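Local coordinates for putative acid phosphatase WZB (Escherichia coli, PDB 2WMY), which probably removes phosphate from phosphotyrosine residues of proteins by hydrolysis, at residues His92-Gln95 and Ile96-Ile99; Leu137-Ala140 and Ser141-Ala145. The protein carries 1 engineered substitution. All coordinates share one frame; numbering follows the deposited sequence.

Contacts 1 and 2 are local contacts, each within its own helix, and they come in series along the chain: contact 1 on helix 90-99, contact 2 on the C-terminal helix 127-147. Their centres lie about 23 Å apart and their nearest atoms about 10 Å, so neither touches the other. Helix 90-99 is the helix of the β-α-β unit formed with strands 84-87 and 107-109 of the four-stranded parallel sheet, whereas 137-145 packs against helix 21-32. Both nevertheless come close to the predicted catalytic residues: the side chains of H92 and L137 each lie about 4 Å from that of R21. Two helices distant in sequence are thus consistent with bordering a single predicted active site.

Contact 1: His92-Gln95 and Ile96-Ile99; sequences HLEQ and ISRI
A chi2 of 46° bends the E94 chain, and a chi1 of -66° swings S97 OG to the side of its own backbone N, so that carboxylate and hydroxyl turn toward the same water, about one helical turn apart. The carboxylate does not bond the serine directly; its OE2 passes S97 CB at 3.8 Å. The link is made by water 1, which donates to E94 OE1 at 2.9 Å and lies 3.2 Å from S97 OG in a second hydrogen bond. The i to i+4 backbone hydrogen bonds of helix 90-99 join the same residues. I96 N meets H92 O at 2.9 Å, and S97 N reaches L93 O at 3.1 Å. R98 N approaches E94 O from above the carbonyl plane, 37° out of it, hence off the lone pairs. I99 N bonds Q95 O at 2.9 Å. I96 CG1 lies 3.1 Å from H92 O, while the I96 side chain packs on V87 and T107 of the flanking strands. H92 hydrogen-bonds through NE2 to T16 OG1 and through ND1 to E89 N. The chemistry thus implies a divided helix: E94 and S97 can share a water on one side, while on the other T16 and E89 satisfy both nitrogens of the buried H92, consistent with a ring fixed near the predicted nucleophile C15.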
ATOM      1  N   HIS A  92      11.509  -2.733   2.560  1.00 23.12           N
ATOM      2  CA  HIS A  92      10.526  -2.373   3.577  1.00 23.24           C
ATOM      3  C   HIS A  92      10.412  -3.418   4.681  1.00 28.74           C
ATOM      4  O   HIS A  92      10.127  -3.081   5.831  1.00 21.23           O
ATOM      5  CB  HIS A  92       9.149  -2.151   2.956  1.00 22.37           C
ATOM      6  CG  HIS A  92       9.028  -0.880   2.179  1.00 23.99           C
ATOM      7  ND1 HIS A  92       8.247  -0.770   1.048  1.00 22.79           N
ATOM      8  CD2 HIS A  92       9.586   0.339   2.373  1.00 26.85           C
ATOM      9  CE1 HIS A  92       8.326   0.462   0.579  1.00 22.84           C
ATOM     10  NE2 HIS A  92       9.133   1.156   1.364  1.00 26.49           N
ATOM     11  N   LEU A  93      10.621  -4.686   4.328  1.00 31.56           N
ATOM     12  CA  LEU A  93      10.552  -5.771   5.309  1.00 25.59           C
ATOM     13  C   LEU A  93      11.568  -5.560   6.423  1.00 27.20           C
ATOM     14  O   LEU A  93      11.266  -5.769   7.599  1.00 28.77           O
ATOM     15  CB  LEU A  93      10.780  -7.133   4.645  1.00 20.42           C
ATOM     16  CG  LEU A  93       9.711  -7.527   3.626  1.00 23.10           C
ATOM     17  CD1 LEU A  93      10.084  -8.847   2.961  1.00 26.06           C
ATOM     18  CD2 LEU A  93       8.339  -7.604   4.290  1.00 20.32           C
ATOM     19  N   GLU A  94      12.771  -5.131   6.052  1.00 29.22           N
ATOM     20  CA  GLU A  94      13.811  -4.902   7.041  1.00 38.26           C
ATOM     21  C   GLU A  94      13.554  -3.633   7.848  1.00 36.45           C
ATOM     22  O   GLU A  94      14.005  -3.514   8.984  1.00 41.95           O
ATOM     23  CB  GLU A  94      15.191  -4.856   6.387  1.00 48.74           C
ATOM     24  CG  GLU A  94      16.271  -5.473   7.258  1.00 69.72           C
ATOM     25  CD  GLU A  94      15.842  -6.814   7.849  1.00 83.66           C
ATOM     26  OE1 GLU A  94      15.348  -7.677   7.087  1.00 86.72           O
ATOM     27  OE2 GLU A  94      15.997  -7.005   9.077  1.00 86.54           O
ATOM     28  N   GLN A  95      12.829  -2.686   7.261  1.00 33.14           N
ATOM     29  CA  GLN A  95      12.482  -1.464   7.971  1.00 32.32           C
ATOM     30  C   GLN A  95      11.393  -1.731   9.006  1.00 37.32           C
ATOM     31  O   GLN A  95      11.384  -1.119  10.072  1.00 42.67           O
ATOM     32  CB  GLN A  95      12.057  -0.366   6.999  1.00 32.30           C
ATOM     33  CG  GLN A  95      13.229   0.303   6.288  1.00 32.88           C
ATOM     34  CD  GLN A  95      12.792   1.136   5.108  1.00 36.84           C
ATOM     35  OE1 GLN A  95      12.136   0.639   4.195  1.00 39.51           O
ATOM     36  NE2 GLN A  95      13.153   2.412   5.118  1.00 46.41           N
ATOM     37  N   ILE A  96      10.482  -2.648   8.692  1.00 30.74           N
ATOM     38  CA  ILE A  96       9.493  -3.099   9.669  1.00 33.77           C
ATOM     39  C   ILE A  96      10.159  -3.847  10.833  1.00 33.42           C
ATOM     40  O   ILE A  96       9.842  -3.605  11.994  1.00 27.35           O
ATOM     41  CB  ILE A  96       8.423  -4.005   9.036  1.00 35.19           C
ATOM     42  CG1 ILE A  96       7.735  -3.300   7.867  1.00 37.56           C
ATOM     43  CG2 ILE A  96       7.391  -4.410  10.075  1.00 35.50           C
ATOM     44  CD1 ILE A  96       7.003  -2.046   8.259  1.00 36.80           C
ATOM     45  N   SER A  97      11.089  -4.745  10.527  1.00 36.43           N
ATOM     46  CA  SER A  97      11.796  -5.460  11.590  1.00 39.16           C
ATOM     47  C   SER A  97      12.500  -4.479  12.518  1.00 43.25           C
ATOM     48  O   SER A  97      12.530  -4.661  13.733  1.00 50.33           O
ATOM     49  CB  SER A  97      12.812  -6.446  11.010  1.00 37.61           C
ATOM     50  OG  SER A  97      12.162  -7.491  10.310  1.00 46.42           O
ATOM     51  N   ARG A  98      13.063  -3.434  11.923  1.00 42.94           N
ATOM     52  CA  ARG A  98      13.852  -2.443  12.645  1.00 43.41           C
ATOM     53  C   ARG A  98      12.972  -1.492  13.458  1.00 38.50           C
ATOM     54  O   ARG A  98      13.325  -1.107  14.570  1.00 43.12           O
ATOM     55  CB  ARG A  98      14.706  -1.655  11.646  1.00 48.41           C
ATOM     56  CG  ARG A  98      15.626  -0.619  12.253  1.00 62.58           C
ATOM     57  CD  ARG A  98      16.390   0.109  11.155  1.00 76.27           C
ATOM     58  NE  ARG A  98      17.198   1.213  11.668  1.00 87.81           N
ATOM     59  CZ  ARG A  98      17.864   2.070  10.899  1.00 94.77           C
ATOM     60  NH1 ARG A  98      17.817   1.952   9.576  1.00 95.59           N
ATOM     61  NH2 ARG A  98      18.577   3.047  11.446  1.00 96.34           N
ATOM     62  N   ILE A  99      11.829  -1.116  12.896  1.00 34.64           N
ATOM     63  CA  ILE A  99      10.922  -0.168  13.542  1.00 40.67           C
ATOM     64  C   ILE A  99       9.880  -0.857  14.420  1.00 44.68           C
ATOM     65  O   ILE A  99       9.556  -0.372  15.503  1.00 43.06           O
ATOM     66  CB  ILE A  99      10.181   0.703  12.505  1.00 36.53           C
ATOM     67  CG1 ILE A  99      11.178   1.540  11.696  1.00 28.67           C
ATOM     68  CG2 ILE A  99       9.171   1.602  13.200  1.00 40.31           C
ATOM     69  CD1 ILE A  99      10.597   2.160  10.434  1.00 25.49           C
TER
HETATM   70  O   HOH W   1      12.911  -9.059   7.625  1.00 45.89           O

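Contact 2: Leu137-Ala140 and Ser141-Ala145; sequences LEQA and SKRWA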
ATOM      1  N   LEU A 137      -0.256  -3.098  -8.825  1.00 29.99           N
ATOM      2  CA  LEU A 137      -1.022  -2.968  -7.589  1.00 23.23           C
ATOM      3  C   LEU A 137      -2.405  -3.583  -7.744  1.00 21.54           C
ATOM      4  O   LEU A 137      -2.947  -4.188  -6.816  1.00 20.82           O
ATOM      5  CB  LEU A 137      -1.137  -1.497  -7.178  1.00 24.30           C
ATOM      6  CG  LEU A 137       0.094  -0.924  -6.467  1.00 27.35           C
ATOM      7  CD1 LEU A 137      -0.101   0.543  -6.147  1.00 33.42           C
ATOM      8  CD2 LEU A 137       0.389  -1.699  -5.192  1.00 22.88           C
ATOM      9  N   GLU A 138      -2.972  -3.431  -8.934  1.00 23.14           N
ATOM     10  CA  GLU A 138      -4.318  -3.910  -9.191  1.00 28.08           C
ATOM     11  C   GLU A 138      -4.342  -5.429  -9.221  1.00 25.02           C
ATOM     12  O   GLU A 138      -5.208  -6.053  -8.612  1.00 21.19           O
ATOM     13  CB  GLU A 138      -4.864  -3.327 -10.502  1.00 34.20           C
ATOM     14  CG  GLU A 138      -6.247  -3.830 -10.865  1.00 38.68           C
ATOM     15  CD  GLU A 138      -6.914  -2.990 -11.938  1.00 46.25           C
ATOM     16  OE1 GLU A 138      -6.256  -2.665 -12.951  1.00 41.58           O
ATOM     17  OE2 GLU A 138      -8.103  -2.656 -11.764  1.00 47.14           O
ATOM     18  N   GLN A 139      -3.383  -6.013  -9.936  1.00 20.67           N
ATOM     19  CA  GLN A 139      -3.267  -7.464 -10.035  1.00 19.01           C
ATOM     20  C   GLN A 139      -2.943  -8.076  -8.666  1.00 23.75           C
ATOM     21  O   GLN A 139      -3.509  -9.092  -8.283  1.00 20.59           O
ATOM     22  CB  GLN A 139      -2.195  -7.849 -11.068  1.00 18.40           C
ATOM     23  CG  GLN A 139      -2.005  -9.338 -11.258  1.00 25.96           C
ATOM     24  CD  GLN A 139      -0.998  -9.673 -12.349  1.00 30.93           C
ATOM     25  OE1 GLN A 139       0.134  -9.191 -12.339  1.00 25.83           O
ATOM     26  NE2 GLN A 139      -1.411 -10.511 -13.291  1.00 29.54           N
ATOM     27  N   ALA A 140      -2.038  -7.442  -7.929  1.00 25.81           N
ATOM     28  CA  ALA A 140      -1.683  -7.911  -6.590  1.00 23.20           C
ATOM     29  C   ALA A 140      -2.883  -7.855  -5.642  1.00 22.13           C
ATOM     30  O   ALA A 140      -3.085  -8.761  -4.819  1.00 18.17           O
ATOM     31  CB  ALA A 140      -0.531  -7.091  -6.038  1.00 16.82           C
ATOM     32  N   SER A 141      -3.672  -6.786  -5.768  1.00 17.76           N
ATOM     33  CA  SER A 141      -4.875  -6.585  -4.947  1.00 19.97           C
ATOM     34  C   SER A 141      -5.954  -7.637  -5.189  1.00 24.14           C
ATOM     35  O   SER A 141      -6.563  -8.137  -4.245  1.00 24.44           O
ATOM     36  CB  SER A 141      -5.479  -5.198  -5.197  1.00 18.90           C
ATOM     37  OG  SER A 141      -4.600  -4.189  -4.751  1.00 28.96           O
ATOM     38  N   LYS A 142      -6.215  -7.946  -6.456  1.00 23.71           N
ATOM     39  CA  LYS A 142      -7.204  -8.967  -6.785  1.00 27.48           C
ATOM     40  C   LYS A 142      -6.815 -10.293  -6.142  1.00 21.27           C
ATOM     41  O   LYS A 142      -7.651 -10.990  -5.584  1.00 26.41           O
ATOM     42  CB  LYS A 142      -7.357  -9.129  -8.305  1.00 32.49           C
ATOM     43  CG  LYS A 142      -8.041  -7.950  -8.992  1.00 47.30           C
ATOM     44  CD  LYS A 142      -7.970  -8.062 -10.515  1.00 52.70           C
ATOM     45  CE  LYS A 142      -8.493  -6.799 -11.191  1.00 50.85           C
ATOM     46  NZ  LYS A 142      -8.180  -6.746 -12.655  1.00 46.66           N
ATOM     47  N   ARG A 143      -5.536 -10.631  -6.211  1.00 21.98           N
ATOM     48  CA  ARG A 143      -5.077 -11.902  -5.661  1.00 26.90           C
ATOM     49  C   ARG A 143      -5.089 -11.929  -4.134  1.00 29.36           C
ATOM     50  O   ARG A 143      -5.430 -12.950  -3.544  1.00 27.49           O
ATOM     51  CB  ARG A 143      -3.706 -12.272  -6.221  1.00 22.93           C
ATOM     52  CG  ARG A 143      -3.710 -12.358  -7.739  1.00 32.46           C
ATOM     53  CD  ARG A 143      -2.375 -12.813  -8.305  1.00 34.56           C
ATOM     54  NE  ARG A 143      -2.468 -13.004  -9.750  1.00 41.15           N
ATOM     55  CZ  ARG A 143      -1.506 -13.525 -10.503  1.00 46.89           C
ATOM     56  NH1 ARG A 143      -0.365 -13.921  -9.956  1.00 48.84           N
ATOM     57  NH2 ARG A 143      -1.693 -13.657 -11.808  1.00 51.18           N
ATOM     58  N   TRP A 144      -4.743 -10.814  -3.492  1.00 28.33           N
ATOM     59  CA  TRP A 144      -4.862 -10.742  -2.036  1.00 27.71           C
ATOM     60  C   TRP A 144      -6.319 -10.879  -1.612  1.00 26.23           C
ATOM     61  O   TRP A 144      -6.615 -11.478  -0.586  1.00 30.12           O
ATOM     62  CB  TRP A 144      -4.239  -9.461  -1.460  1.00 19.86           C
ATOM     63  CG  TRP A 144      -2.842  -9.668  -0.929  1.00 14.78           C
ATOM     64  CD1 TRP A 144      -1.697  -9.080  -1.375  1.00 14.10           C
ATOM     65  CD2 TRP A 144      -2.452 -10.540   0.143  1.00 17.75           C
ATOM     66  NE1 TRP A 144      -0.618  -9.526  -0.646  1.00 15.78           N
ATOM     67  CE2 TRP A 144      -1.057 -10.421   0.295  1.00 15.89           C
ATOM     68  CE3 TRP A 144      -3.150 -11.412   0.986  1.00 22.21           C
ATOM     69  CZ2 TRP A 144      -0.341 -11.142   1.255  1.00 19.49           C
ATOM     70  CZ3 TRP A 144      -2.437 -12.124   1.946  1.00 27.02           C
ATOM     71  CH2 TRP A 144      -1.048 -11.987   2.067  1.00 19.36           C
ATOM     72  N   ALA A 145      -7.228 -10.347  -2.420  1.00 30.30           N
ATOM     73  CA  ALA A 145      -8.649 -10.418  -2.100  1.00 28.58           C
ATOM     74  C   ALA A 145      -9.168 -11.843  -2.253  1.00 33.48           C
ATOM     75  O   ALA A 145     -10.010 -12.288  -1.476  1.00 35.07           O
ATOM     76  CB  ALA A 145      -9.444  -9.467  -2.966  1.00 23.07           C
TER
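Helix 127-147, the C-terminal helix of the phosphatase fold, carries this contact on successive turns, where i to i+4 pairs meet along its surface. L137 O is gripped twice by S141: OG donates at 2.6 Å and the backbone N at 2.9 Å, the two arriving from opposite faces of the carbonyl plane. S141 OG is turned back toward the preceding turn, opposite its own carbonyl carbon (chi1 -66°), where it meets that oxygen. The chains of E138 and K142 run alongside each other, E138 CG meeting K142 CE at 3.7 Å. Any attraction between the opposite charges is probably weak, with E138 OE2 4.2 Å from K142 NZ, too far for a salt bridge. Q139 follows R143 in the same manner, its CD over one guanidinium face, displaced from the middle of the group, with the amide and guanidinium planes 49° apart. R143 NH1 hydrogen-bonds to W113 O, which holds the guanidinium at its far end. An alanine in place of R143 is likely to leave W113 O without this donor and the Q139 amide without its flat neighbour. W144 N bonds A140 O at 3.0 Å, and W144 NE1 reaches L109 O while its ring meets W113 edge-to-face. On the side of L137 and S141 the helix packs on I24 and L28. Such a pattern is typical of an amphipathic α-helix, here packed against helix 21-32 in a low molecular weight phosphatase.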